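Local coordinates for enoyl-CoA hydratase/isomerase family protein (PDB 3OT6) that probably acts on coenzyme A thioesters as a hydratase or isomerase of the crotonase family, its exact substrate and reaction being unassigned, at residues M4-V8 against D32-F37; L91-P96 against H205-L210; A110-L114 against A174-D178; M139-G143 against A223-D227. All blocks are in the same frame, centred on the assembly; numbering follows the deposited sequence.

Interaction 1 (M4-V8 against D32-F37); sequences MSDLV and DVIIAF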
loop_
_atom_site.group_PDB
_atom_site.type_symbol
_atom_site.label_atom_id
_atom_site.label_comp_id
_atom_site.label_asym_id
_atom_site.label_seq_id
_atom_site.Cartn_x
_atom_site.Cartn_y
_atom_site.Cartn_z
HETATM N N MSE A 4 6.855 -1.688 18.555
HETATM C CA MSE A 4 6.017 -1.290 17.479
HETATM C C MSE A 4 6.660 -0.146 16.752
HETATM O O MSE A 4 6.543 -0.076 15.516
HETATM C CB MSE A 4 4.650 -0.862 17.997
HETATM C CG MSE A 4 3.821 -2.053 18.527
HETATM SE SE MSE A 4 3.404 -3.433 17.153
HETATM C CE MSE A 4 4.936 -4.588 17.393
ATOM N N SER A 5 7.347 0.741 17.488
ATOM C CA SER A 5 7.995 1.885 16.842
ATOM C C SER A 5 9.210 1.488 16.026
ATOM O O SER A 5 9.655 2.271 15.242
ATOM C CB SER A 5 8.319 3.020 17.802
ATOM O OG SER A 5 9.161 2.570 18.822
ATOM N N ASP A 6 9.729 0.278 16.143
ATOM C CA ASP A 6 10.739 -0.131 15.165
ATOM C C ASP A 6 10.102 -0.745 13.924
ATOM O O ASP A 6 10.588 -0.478 12.834
ATOM C CB ASP A 6 11.833 -1.047 15.763
ATOM C CG ASP A 6 12.451 -0.467 17.080
ATOM O OD1 ASP A 6 12.825 0.746 17.092
ATOM O OD2 ASP A 6 12.530 -1.222 18.093
ATOM N N LEU A 7 9.035 -1.543 14.095
ATOM C CA LEU A 7 8.222 -2.109 12.990
ATOM C C LEU A 7 7.749 -1.080 11.916
ATOM O O LEU A 7 8.028 -1.242 10.701
ATOM C CB LEU A 7 6.982 -2.837 13.534
ATOM C CG LEU A 7 7.099 -4.309 13.931
ATOM C CD1 LEU A 7 5.716 -4.939 13.974
ATOM C CD2 LEU A 7 8.048 -5.127 13.032
ATOM N N VAL A 8 6.997 -0.069 12.359
ATOM C CA VAL A 8 6.733 1.054 11.525
ATOM C C VAL A 8 7.228 2.268 12.333
ATOM O O VAL A 8 6.552 2.681 13.290
ATOM C CB VAL A 8 5.186 1.142 11.171
ATOM C CG1 VAL A 8 4.861 2.406 10.466
ATOM C CG2 VAL A 8 4.679 -0.126 10.370
ATOM N N ASP A 32 1.078 -7.583 13.783
ATOM C CA ASP A 32 1.772 -6.502 14.492
ATOM C C ASP A 32 2.062 -5.338 13.557
ATOM O O ASP A 32 1.851 -4.191 13.920
ATOM C CB ASP A 32 3.108 -7.023 15.030
ATOM C CG ASP A 32 2.952 -7.977 16.234
ATOM O OD1 ASP A 32 1.833 -8.189 16.761
ATOM O OD2 ASP A 32 4.014 -8.543 16.639
ATOM N N VAL A 33 2.509 -5.632 12.329
ATOM C CA VAL A 33 2.742 -4.580 11.345
ATOM C C VAL A 33 1.514 -3.729 11.135
ATOM O O VAL A 33 1.626 -2.526 11.112
ATOM C CB VAL A 33 3.313 -5.105 10.037
ATOM C CG1 VAL A 33 3.268 -4.053 8.970
ATOM C CG2 VAL A 33 4.777 -5.540 10.251
ATOM N N ILE A 34 0.338 -4.327 11.081
ATOM C CA ILE A 34 -0.872 -3.565 10.806
ATOM C C ILE A 34 -1.265 -2.679 11.995
ATOM O O ILE A 34 -1.716 -1.549 11.819
ATOM C CB ILE A 34 -2.025 -4.503 10.379
ATOM C CG1 ILE A 34 -1.638 -5.180 9.051
ATOM C CG2 ILE A 34 -3.341 -3.735 10.270
ATOM C CD1 ILE A 34 -2.498 -6.328 8.703
ATOM N N ILE A 35 -1.102 -3.228 13.202
ATOM C CA ILE A 35 -1.309 -2.502 14.416
ATOM C C ILE A 35 -0.321 -1.305 14.475
ATOM O O ILE A 35 -0.707 -0.157 14.756
ATOM C CB ILE A 35 -1.126 -3.398 15.612
ATOM C CG1 ILE A 35 -2.293 -4.407 15.691
ATOM C CG2 ILE A 35 -1.147 -2.528 16.858
ATOM C CD1 ILE A 35 -2.107 -5.474 16.716
ATOM N N ALA A 36 0.939 -1.563 14.176
ATOM C CA ALA A 36 1.916 -0.489 14.135
ATOM C C ALA A 36 1.432 0.551 13.173
ATOM O O ALA A 36 1.448 1.718 13.535
ATOM C CB ALA A 36 3.307 -1.003 13.737
ATOM N N PHE A 37 0.987 0.148 11.962
ATOM C CA PHE A 37 0.549 1.082 10.893
ATOM C C PHE A 37 -0.633 1.917 11.344
ATOM O O PHE A 37 -0.642 3.108 11.148
ATOM C CB PHE A 37 0.153 0.332 9.589
ATOM C CG PHE A 37 1.169 0.410 8.523
ATOM C CD1 PHE A 37 1.789 -0.754 8.057
ATOM C CD2 PHE A 37 1.526 1.650 7.971
ATOM C CE1 PHE A 37 2.782 -0.687 7.080
ATOM C CE2 PHE A 37 2.499 1.746 7.016
ATOM C CZ PHE A 37 3.157 0.568 6.560
#
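This is an apolar helix-on-helix contact near the N-terminus, where the short helix 4-7 lies against the first turns of helix 31-46. Met4, Leu7 and Val8 face Asp32, Val33, Ala36 and Phe37. Met4 is selenomethionine. Its chain bends at chi2 and chi3 (chi3 91°), which folds the tip back over the start of helix 31-46. The selenium sits 3.7 Å from Asp32 O, and Met4 CE lies 3.9 Å from Asp32 CB. The two side chains cross at about a right angle. Leu7 reaches in with one branch, and its CD1 lies 3.5 Å from Asp32 CB. The same methyl meets Val33 CG2 at 3.9 Å.

Ala36 sits in the middle. Its small methyl lets the backbones come close, with Met4 CA and Ala36 CA 5.4 Å apart. Val8 is the first residue to leave the helix, and it points its side chain back at helix 31-46. Its CG2 lies anti to its own carbonyl carbon and is the branch that touches. That methyl lies 3.7 Å from Ala36 CB. It also sits over one face of the Phe37 ring, a CH-pi contact 3.9 Å from the centroid and 15° off the ring normal. The Met4 and Asp32 end is exposed, whereas the Val8 and Phe37 end is buried.

Val8 opens strand 8-13, an outermost strand of the six-stranded sheet. Val8 and Val33 both touch Leu21 of the adjacent strand 16-21. Beyond them, Ile34 and Phe37 pack on helix 73-91, so helix 31-46 lies between that helix and the N-terminal turn.

Interaction 2 (L91-P96 against H205-L210); sequences LSHPFP and HKKTKL
The His205 ring carries Pro96 CG over one face, 3.3 Å above its plane and shifted toward the rim. The contact is CH-pi, with Pro96 CG 3.7 Å from the ring centroid. At the ring edge, in its plane, lies Pro94 O, 3.8 Å from His205 CD2. The His93 ring has Pro94 CD over one of its own faces.

Lys209 supplies the polar part. Its chain runs alongside the loop and bends at chi3 (-51°), which turns the amine toward the loop carbonyls. Lys209 NZ gives a hydrogen bond to His93 O at 2.8 Å, with the donor 15° out of the carbonyl plane. Weaker bonds go to Phe95 O and to His205 NE2. Asp117 adds a salt bridge to Lys209 NZ and probably helps to keep the amine charged. The buried ammonium therefore has several partners. The methylenes of the lysine are in contact too, with Lys209 CD 3.4 Å from Leu91 O.

The margins are apolar. Lys206 CD packs on Pro94 CB at 3.8 Å, while the amine leads away. Leu210 CD2 presses on Ser92 CB at 3.4 Å.

A lysine here pins down the irregular link between helix 73-91 and the parallel strand 97-100. This is a helix-to-strand connection of the crotonase core, held from outside by the long C-terminal helix 202-230.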
loop_
_atom_site.group_PDB
_atom_site.type_symbol
_atom_site.label_atom_id
_atom_site.label_comp_id
_atom_site.label_asym_id
_atom_site.label_seq_id
_atom_site.Cartn_x
_atom_site.Cartn_y
_atom_site.Cartn_z
ATOM N N LEU A 91 -6.999 4.769 1.937
ATOM C CA LEU A 91 -7.682 5.430 0.815
ATOM C C LEU A 91 -8.679 6.450 1.340
ATOM O O LEU A 91 -9.185 7.298 0.591
ATOM C CB LEU A 91 -8.394 4.409 -0.045
ATOM C CG LEU A 91 -7.456 3.551 -0.906
ATOM C CD1 LEU A 91 -8.198 2.278 -1.306
ATOM C CD2 LEU A 91 -7.123 4.360 -2.116
ATOM N N SER A 92 -8.971 6.384 2.634
ATOM C CA SER A 92 -9.892 7.396 3.165
ATOM C C SER A 92 -9.152 8.348 4.131
ATOM O O SER A 92 -9.772 9.173 4.760
ATOM C CB SER A 92 -11.161 6.809 3.748
ATOM O OG SER A 92 -10.842 5.853 4.666
ATOM N N HIS A 93 -7.817 8.319 4.097
ATOM C CA HIS A 93 -7.061 9.117 4.995
ATOM C C HIS A 93 -7.272 10.626 4.750
ATOM O O HIS A 93 -7.209 11.091 3.619
ATOM C CB HIS A 93 -5.582 8.740 4.864
ATOM C CG HIS A 93 -4.723 9.269 5.970
ATOM N ND1 HIS A 93 -4.864 8.840 7.280
ATOM C CD2 HIS A 93 -3.745 10.216 5.973
ATOM C CE1 HIS A 93 -3.976 9.464 8.036
ATOM N NE2 HIS A 93 -3.294 10.315 7.272
ATOM N N PRO A 94 -7.397 11.412 5.814
ATOM C CA PRO A 94 -7.739 12.827 5.604
ATOM C C PRO A 94 -6.650 13.717 4.989
ATOM O O PRO A 94 -6.955 14.819 4.521
ATOM C CB PRO A 94 -8.204 13.302 6.978
ATOM C CG PRO A 94 -7.630 12.351 7.972
ATOM C CD PRO A 94 -7.423 11.011 7.223
ATOM N N PHE A 95 -5.421 13.219 4.907
ATOM C CA PHE A 95 -4.312 13.953 4.282
ATOM C C PHE A 95 -3.662 13.021 3.227
ATOM O O PHE A 95 -3.875 11.793 3.265
ATOM C CB PHE A 95 -3.272 14.431 5.347
ATOM C CG PHE A 95 -3.888 15.195 6.434
ATOM C CD1 PHE A 95 -4.021 16.574 6.328
ATOM C CD2 PHE A 95 -4.432 14.543 7.540
ATOM C CE1 PHE A 95 -4.664 17.294 7.311
ATOM C CE2 PHE A 95 -5.092 15.250 8.523
ATOM C CZ PHE A 95 -5.228 16.632 8.394
ATOM N N PRO A 96 -2.882 13.599 2.297
ATOM C CA PRO A 96 -2.334 12.841 1.209
ATOM C C PRO A 96 -1.385 11.741 1.704
ATOM O O PRO A 96 -0.592 11.984 2.612
ATOM C CB PRO A 96 -1.577 13.918 0.397
ATOM C CG PRO A 96 -2.403 15.214 0.652
ATOM C CD PRO A 96 -2.618 15.051 2.137
ATOM N N HIS A 205 -9.358 18.560 -0.044
ATOM C CA HIS A 205 -8.752 17.281 -0.360
ATOM C C HIS A 205 -9.511 16.132 0.320
ATOM O O HIS A 205 -9.887 15.162 -0.368
ATOM C CB HIS A 205 -7.318 17.307 0.077
ATOM C CG HIS A 205 -6.602 16.020 -0.102
ATOM N ND1 HIS A 205 -6.073 15.624 -1.322
ATOM C CD2 HIS A 205 -6.258 15.062 0.794
ATOM C CE1 HIS A 205 -5.446 14.469 -1.164
ATOM N NE2 HIS A 205 -5.537 14.110 0.107
ATOM N N LYS A 206 -9.769 16.248 1.630
ATOM C CA LYS A 206 -10.426 15.232 2.389
ATOM C C LYS A 206 -11.819 14.982 1.813
ATOM O O LYS A 206 -12.148 13.849 1.505
ATOM C CB LYS A 206 -10.513 15.660 3.868
ATOM C CG LYS A 206 -11.328 14.717 4.742
ATOM C CD LYS A 206 -11.457 15.160 6.231
ATOM C CE LYS A 206 -11.944 16.625 6.296
ATOM N NZ LYS A 206 -12.287 17.151 7.660
ATOM N N LYS A 207 -12.641 16.030 1.681
ATOM C CA LYS A 207 -13.998 15.886 1.217
ATOM C C LYS A 207 -14.004 15.306 -0.207
ATOM O O LYS A 207 -14.793 14.386 -0.474
ATOM C CB LYS A 207 -14.727 17.249 1.193
ATOM C CG LYS A 207 -14.878 18.065 2.525
ATOM C CD LYS A 207 -15.537 17.253 3.631
ATOM C CE LYS A 207 -15.306 17.891 5.043
ATOM N NZ LYS A 207 -15.872 17.023 6.166
ATOM N N THR A 208 -13.154 15.827 -1.123
ATOM C CA THR A 208 -13.117 15.311 -2.495
ATOM C C THR A 208 -12.690 13.804 -2.513
ATOM O O THR A 208 -13.276 12.986 -3.229
ATOM C CB THR A 208 -12.222 16.172 -3.403
ATOM O OG1 THR A 208 -12.720 17.517 -3.401
ATOM C CG2 THR A 208 -12.152 15.665 -4.911
ATOM N N LYS A 209 -11.719 13.437 -1.691
ATOM C CA LYS A 209 -11.290 12.056 -1.601
ATOM C C LYS A 209 -12.433 11.124 -1.169
ATOM O O LYS A 209 -12.719 10.084 -1.833
ATOM C CB LYS A 209 -10.110 11.976 -0.641
ATOM C CG LYS A 209 -9.611 10.619 -0.364
ATOM C CD LYS A 209 -8.451 10.569 0.666
ATOM C CE LYS A 209 -7.327 11.527 0.323
ATOM N NZ LYS A 209 -6.147 11.119 1.046
ATOM N N LEU A 210 -13.111 11.452 -0.065
ATOM C CA LEU A 210 -14.279 10.638 0.289
ATOM C C LEU A 210 -15.406 10.642 -0.793
ATOM O O LEU A 210 -16.130 9.654 -0.928
ATOM C CB LEU A 210 -14.835 10.986 1.681
ATOM C CG LEU A 210 -13.763 10.825 2.775
ATOM C CD1 LEU A 210 -14.371 11.155 4.156
ATOM C CD2 LEU A 210 -13.136 9.423 2.775
#

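Interaction 3 (A110-L114 against A174-D178); sequences AFLLL and AGFLD
Phe176 slides the CD1-CE1 side of its ring between Ala110 and Leu114 in a buried contact of the crotonase fold. It joins the end of helix 108-113 to the turn after helix 168-174. That turn is a Schellman motif closing the helix, with Gly175 at positive phi (113°). Such backbone angles would press a beta carbon against the preceding carbonyl, and glycine has none. The chain then leads into strand 179-181.

Phe176 and Leu114 cross obliquely. Both methyls of Leu114 touch the ring, CD2 at 3.9 Å from Phe176 CD1 and CD1 at 4.0 Å from Phe176 CE1. Ala110 CB approaches the same CD1-CE1 part of the ring from the opposite side of its plane, 3.9 Å from Phe176 CE1. In Phe176, CG lies anti to the carbonyl carbon (chi1 -68°). This carries the ring across to the helix.

Leu113 works on the other part of the turn. It crosses Leu177 obliquely, and their methyls meet at CD2 to CD2, 3.8 Å apart. Ile128 of strand 128-129 packs on Leu113, Phe176 and Leu177. Leu151 adds to the cover of Leu114 and Phe176.

Polar backbone atoms are tied nearby by one arginine. Arg119 NH1 donates hydrogen bonds to Leu113 O and Gly175 O, and the same side chain forms a salt bridge with Asp178. The closest approach between the two segments is at Leu113, whose CB lies 3.3 Å from Phe176 O.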
loop_
_atom_site.group_PDB
_atom_site.type_symbol
_atom_site.label_atom_id
_atom_site.label_comp_id
_atom_site.label_asym_id
_atom_site.label_seq_id
_atom_site.Cartn_x
_atom_site.Cartn_y
_atom_site.Cartn_z
ATOM N N ALA A 110 2.375 -4.835 -2.915
ATOM C CA ALA A 110 1.967 -4.028 -4.054
ATOM C C ALA A 110 0.544 -3.424 -3.835
ATOM O O ALA A 110 0.223 -2.382 -4.435
ATOM C CB ALA A 110 2.062 -4.804 -5.387
ATOM N N PHE A 111 -0.297 -4.064 -3.014
ATOM C CA PHE A 111 -1.533 -3.426 -2.625
ATOM C C PHE A 111 -1.360 -2.118 -1.875
ATOM O O PHE A 111 -2.227 -1.245 -1.924
ATOM C CB PHE A 111 -2.458 -4.366 -1.905
ATOM C CG PHE A 111 -3.101 -5.355 -2.842
ATOM C CD1 PHE A 111 -3.864 -4.905 -3.939
ATOM C CD2 PHE A 111 -2.932 -6.715 -2.672
ATOM C CE1 PHE A 111 -4.476 -5.841 -4.841
ATOM C CE2 PHE A 111 -3.502 -7.625 -3.542
ATOM C CZ PHE A 111 -4.267 -7.207 -4.639
ATOM N N LEU A 112 -0.241 -1.946 -1.197
ATOM C CA LEU A 112 -0.046 -0.696 -0.494
ATOM C C LEU A 112 0.044 0.438 -1.504
ATOM O O LEU A 112 -0.451 1.531 -1.196
ATOM C CB LEU A 112 1.206 -0.691 0.380
ATOM C CG LEU A 112 1.282 -1.696 1.507
ATOM C CD1 LEU A 112 2.654 -1.467 2.236
ATOM C CD2 LEU A 112 0.137 -1.474 2.414
ATOM N N LEU A 113 0.682 0.205 -2.665
ATOM C CA LEU A 113 0.774 1.232 -3.738
ATOM C C LEU A 113 -0.587 1.599 -4.391
ATOM O O LEU A 113 -0.754 2.699 -4.978
ATOM C CB LEU A 113 1.771 0.824 -4.833
ATOM C CG LEU A 113 3.213 0.430 -4.431
ATOM C CD1 LEU A 113 3.790 -0.518 -5.493
ATOM C CD2 LEU A 113 4.046 1.708 -4.256
ATOM N N LEU A 114 -1.523 0.661 -4.328
ATOM C CA LEU A 114 -2.847 0.833 -4.837
ATOM C C LEU A 114 -3.770 1.495 -3.787
ATOM O O LEU A 114 -4.962 1.689 -4.043
ATOM C CB LEU A 114 -3.396 -0.532 -5.298
ATOM C CG LEU A 114 -2.569 -1.207 -6.423
ATOM C CD1 LEU A 114 -3.302 -2.377 -7.093
ATOM C CD2 LEU A 114 -2.110 -0.222 -7.505
ATOM N N ALA A 174 1.775 0.166 -15.738
ATOM C CA ALA A 174 0.538 -0.584 -15.343
ATOM C C ALA A 174 -0.337 0.140 -14.284
ATOM O O ALA A 174 -1.520 -0.195 -14.130
ATOM C CB ALA A 174 0.833 -2.043 -14.891
ATOM N N GLY A 175 0.235 1.086 -13.548
ATOM C CA GLY A 175 -0.533 1.840 -12.565
ATOM C C GLY A 175 -0.168 1.622 -11.109
ATOM O O GLY A 175 -0.794 2.210 -10.215
ATOM N N PHE A 176 0.846 0.773 -10.853
ATOM C CA PHE A 176 1.383 0.619 -9.505
ATOM C C PHE A 176 2.120 1.878 -9.055
ATOM O O PHE A 176 2.129 2.170 -7.830
ATOM C CB PHE A 176 2.297 -0.594 -9.393
ATOM C CG PHE A 176 1.567 -1.898 -9.522
ATOM C CD1 PHE A 176 0.915 -2.450 -8.411
ATOM C CD2 PHE A 176 1.544 -2.589 -10.739
ATOM C CE1 PHE A 176 0.179 -3.647 -8.541
ATOM C CE2 PHE A 176 0.821 -3.801 -10.864
ATOM C CZ PHE A 176 0.143 -4.320 -9.770
ATOM N N LEU A 177 2.710 2.618 -10.012
ATOM C CA LEU A 177 3.609 3.745 -9.701
ATOM C C LEU A 177 3.185 4.938 -10.520
ATOM O O LEU A 177 2.688 4.765 -11.599
ATOM C CB LEU A 177 5.072 3.376 -10.055
ATOM C CG LEU A 177 5.794 2.280 -9.239
ATOM C CD1 LEU A 177 7.252 2.122 -9.669
ATOM C CD2 LEU A 177 5.674 2.451 -7.656
ATOM N N ASP A 178 3.406 6.148 -10.036
ATOM C CA ASP A 178 3.213 7.379 -10.852
ATOM C C ASP A 178 4.567 7.934 -11.329
ATOM O O ASP A 178 4.622 8.752 -12.260
ATOM C CB ASP A 178 2.428 8.442 -10.037
ATOM C CG ASP A 178 1.138 7.861 -9.431
ATOM O OD1 ASP A 178 0.335 7.359 -10.255
ATOM O OD2 ASP A 178 0.954 7.852 -8.161
#

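Interaction 4 (M139-G143 against A223-D227); sequences MHHAG and AIEQD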
loop_
_atom_site.group_PDB
_atom_site.type_symbol
_atom_site.label_atom_id
_atom_site.label_comp_id
_atom_site.label_asym_id
_atom_site.label_seq_id
_atom_site.Cartn_x
_atom_site.Cartn_y
_atom_site.Cartn_z
HETATM N N MSE A 139 -7.279 -14.846 -5.689
HETATM C CA MSE A 139 -7.289 -13.488 -5.213
HETATM C C MSE A 139 -8.625 -13.222 -4.486
HETATM O O MSE A 139 -9.704 -13.678 -4.938
HETATM C CB MSE A 139 -7.066 -12.506 -6.358
HETATM C CG MSE A 139 -6.884 -10.992 -5.922
HETATM SE SE MSE A 139 -5.155 -10.865 -5.125
HETATM C CE MSE A 139 -4.069 -10.729 -6.771
ATOM N N HIS A 140 -8.510 -12.509 -3.359
ATOM C CA HIS A 140 -9.646 -12.064 -2.593
ATOM C C HIS A 140 -10.337 -10.865 -3.245
ATOM O O HIS A 140 -9.730 -10.125 -4.021
ATOM C CB HIS A 140 -9.211 -11.759 -1.145
ATOM C CG HIS A 140 -8.100 -10.747 -1.009
ATOM N ND1 HIS A 140 -6.965 -10.753 -1.792
ATOM C CD2 HIS A 140 -7.930 -9.730 -0.130
ATOM C CE1 HIS A 140 -6.147 -9.791 -1.405
ATOM N NE2 HIS A 140 -6.718 -9.145 -0.404
ATOM N N HIS A 141 -11.616 -10.675 -2.949
ATOM C CA HIS A 141 -12.341 -9.530 -3.466
ATOM C C HIS A 141 -11.657 -8.178 -3.204
ATOM O O HIS A 141 -11.500 -7.379 -4.123
ATOM C CB HIS A 141 -13.787 -9.532 -2.998
ATOM C CG HIS A 141 -14.634 -10.554 -3.667
ATOM N ND1 HIS A 141 -14.949 -10.497 -5.012
ATOM C CD2 HIS A 141 -15.226 -11.678 -3.191
ATOM C CE1 HIS A 141 -15.727 -11.523 -5.323
ATOM N NE2 HIS A 141 -15.911 -12.250 -4.238
ATOM N N ALA A 142 -11.223 -7.923 -1.986
ATOM C CA ALA A 142 -10.567 -6.670 -1.684
ATOM C C ALA A 142 -9.414 -6.380 -2.649
ATOM O O ALA A 142 -9.311 -5.265 -3.170
ATOM C CB ALA A 142 -10.084 -6.653 -0.239
ATOM N N GLY A 143 -8.547 -7.367 -2.905
ATOM C CA GLY A 143 -7.393 -7.139 -3.741
ATOM C C GLY A 143 -7.836 -6.932 -5.186
ATOM O O GLY A 143 -7.308 -6.071 -5.931
ATOM N N ALA A 223 -16.531 -6.191 0.288
ATOM C CA ALA A 223 -15.476 -7.160 -0.035
ATOM C C ALA A 223 -14.854 -7.727 1.207
ATOM O O ALA A 223 -14.631 -8.921 1.293
ATOM C CB ALA A 223 -14.384 -6.512 -0.899
ATOM N N ILE A 224 -14.533 -6.858 2.168
ATOM C CA ILE A 224 -13.835 -7.296 3.402
ATOM C C ILE A 224 -14.714 -8.390 4.061
ATOM O O ILE A 224 -14.202 -9.412 4.505
ATOM C CB ILE A 224 -13.512 -6.109 4.349
ATOM C CG1 ILE A 224 -12.334 -5.291 3.811
ATOM C CG2 ILE A 224 -13.314 -6.546 5.814
ATOM C CD1 ILE A 224 -12.175 -3.915 4.572
ATOM N N GLU A 225 -16.029 -8.178 4.033
ATOM C CA GLU A 225 -16.989 -9.105 4.627
ATOM C C GLU A 225 -17.160 -10.378 3.824
ATOM O O GLU A 225 -17.108 -11.439 4.383
ATOM C CB GLU A 225 -18.349 -8.429 4.852
ATOM C CG GLU A 225 -18.773 -8.616 6.315
ATOM C CD GLU A 225 -17.765 -7.953 7.307
ATOM O OE1 GLU A 225 -17.072 -8.707 8.078
ATOM O OE2 GLU A 225 -17.650 -6.686 7.274
ATOM N N GLN A 226 -17.343 -10.257 2.513
ATOM C CA GLN A 226 -17.304 -11.396 1.631
ATOM C C GLN A 226 -16.036 -12.243 1.754
ATOM O O GLN A 226 -16.115 -13.434 1.606
ATOM C CB GLN A 226 -17.496 -10.955 0.186
ATOM C CG GLN A 226 -18.938 -10.922 -0.197
ATOM C CD GLN A 226 -19.547 -12.369 -0.243
ATOM O OE1 GLN A 226 -19.154 -13.238 -1.086
ATOM N NE2 GLN A 226 -20.487 -12.629 0.680
ATOM N N ASP A 227 -14.888 -11.620 1.991
ATOM C CA ASP A 227 -13.627 -12.305 2.028
ATOM C C ASP A 227 -13.504 -13.083 3.327
ATOM O O ASP A 227 -12.988 -14.197 3.330
ATOM C CB ASP A 227 -12.441 -11.328 1.867
ATOM C CG ASP A 227 -12.214 -10.881 0.408
ATOM O OD1 ASP A 227 -12.659 -11.591 -0.518
ATOM O OD2 ASP A 227 -11.578 -9.825 0.174
#
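Ala223 opens the contact from helix 202-230 by placing its methyl against the start of helix 141-150. Ala223 CB lies 3.7 Å from His141 CB and 3.6 Å from Ala142 N. The small side chains allow a close approach, with Ala142 CA and Ala223 CA 5.2 Å apart. Gln226 comes next. It lies side by side with His141, and its CB is 4.1 Å from His141 CD2.

Asp227 makes the polar part of the contact. Its carboxylate meets the N-terminal turn of helix 141-150, where His140 is the N-cap residue. Asp227 OD1 takes a hydrogen bond from His141 N at 2.8 Å, bent to 141°. Asp227 OD2 takes one from Ala142 N at 2.9 Å, nearly straight at 177°. Both oxygens use their syn lone pairs, so two N-H groups hold the carboxylate in place. The helix end would probably favour its negative charge. The His141 ring is only 12° from the carboxylate plane. Asp227 OD2 also lies near the plane of the His140 ring, at its edge.

Helix 73-91 packs beside both segments: Val80 touches His140, and Ser84 touches both Ala142 and Ile224.

Interaction 3 is the buried one, nearest the chain centre and apolar in its direct contacts. The other three are partly buried and lie farther out. Interaction 1 is also apolar, but it joins two helices beside an edge strand. Interactions 2 and 4 both anchor helix 202-230, and each uses a charged side chain of that helix: a lysine facing loop carbonyls in one, an aspartate facing helix N-H groups in the other. Interaction 3 touches both of them. Leu91 CD2 packs on Leu114 O at 3.9 Å, and the Phe111 ring reaches the 139-143 segment. Interaction 1 stands apart and closes before the others open along the chain.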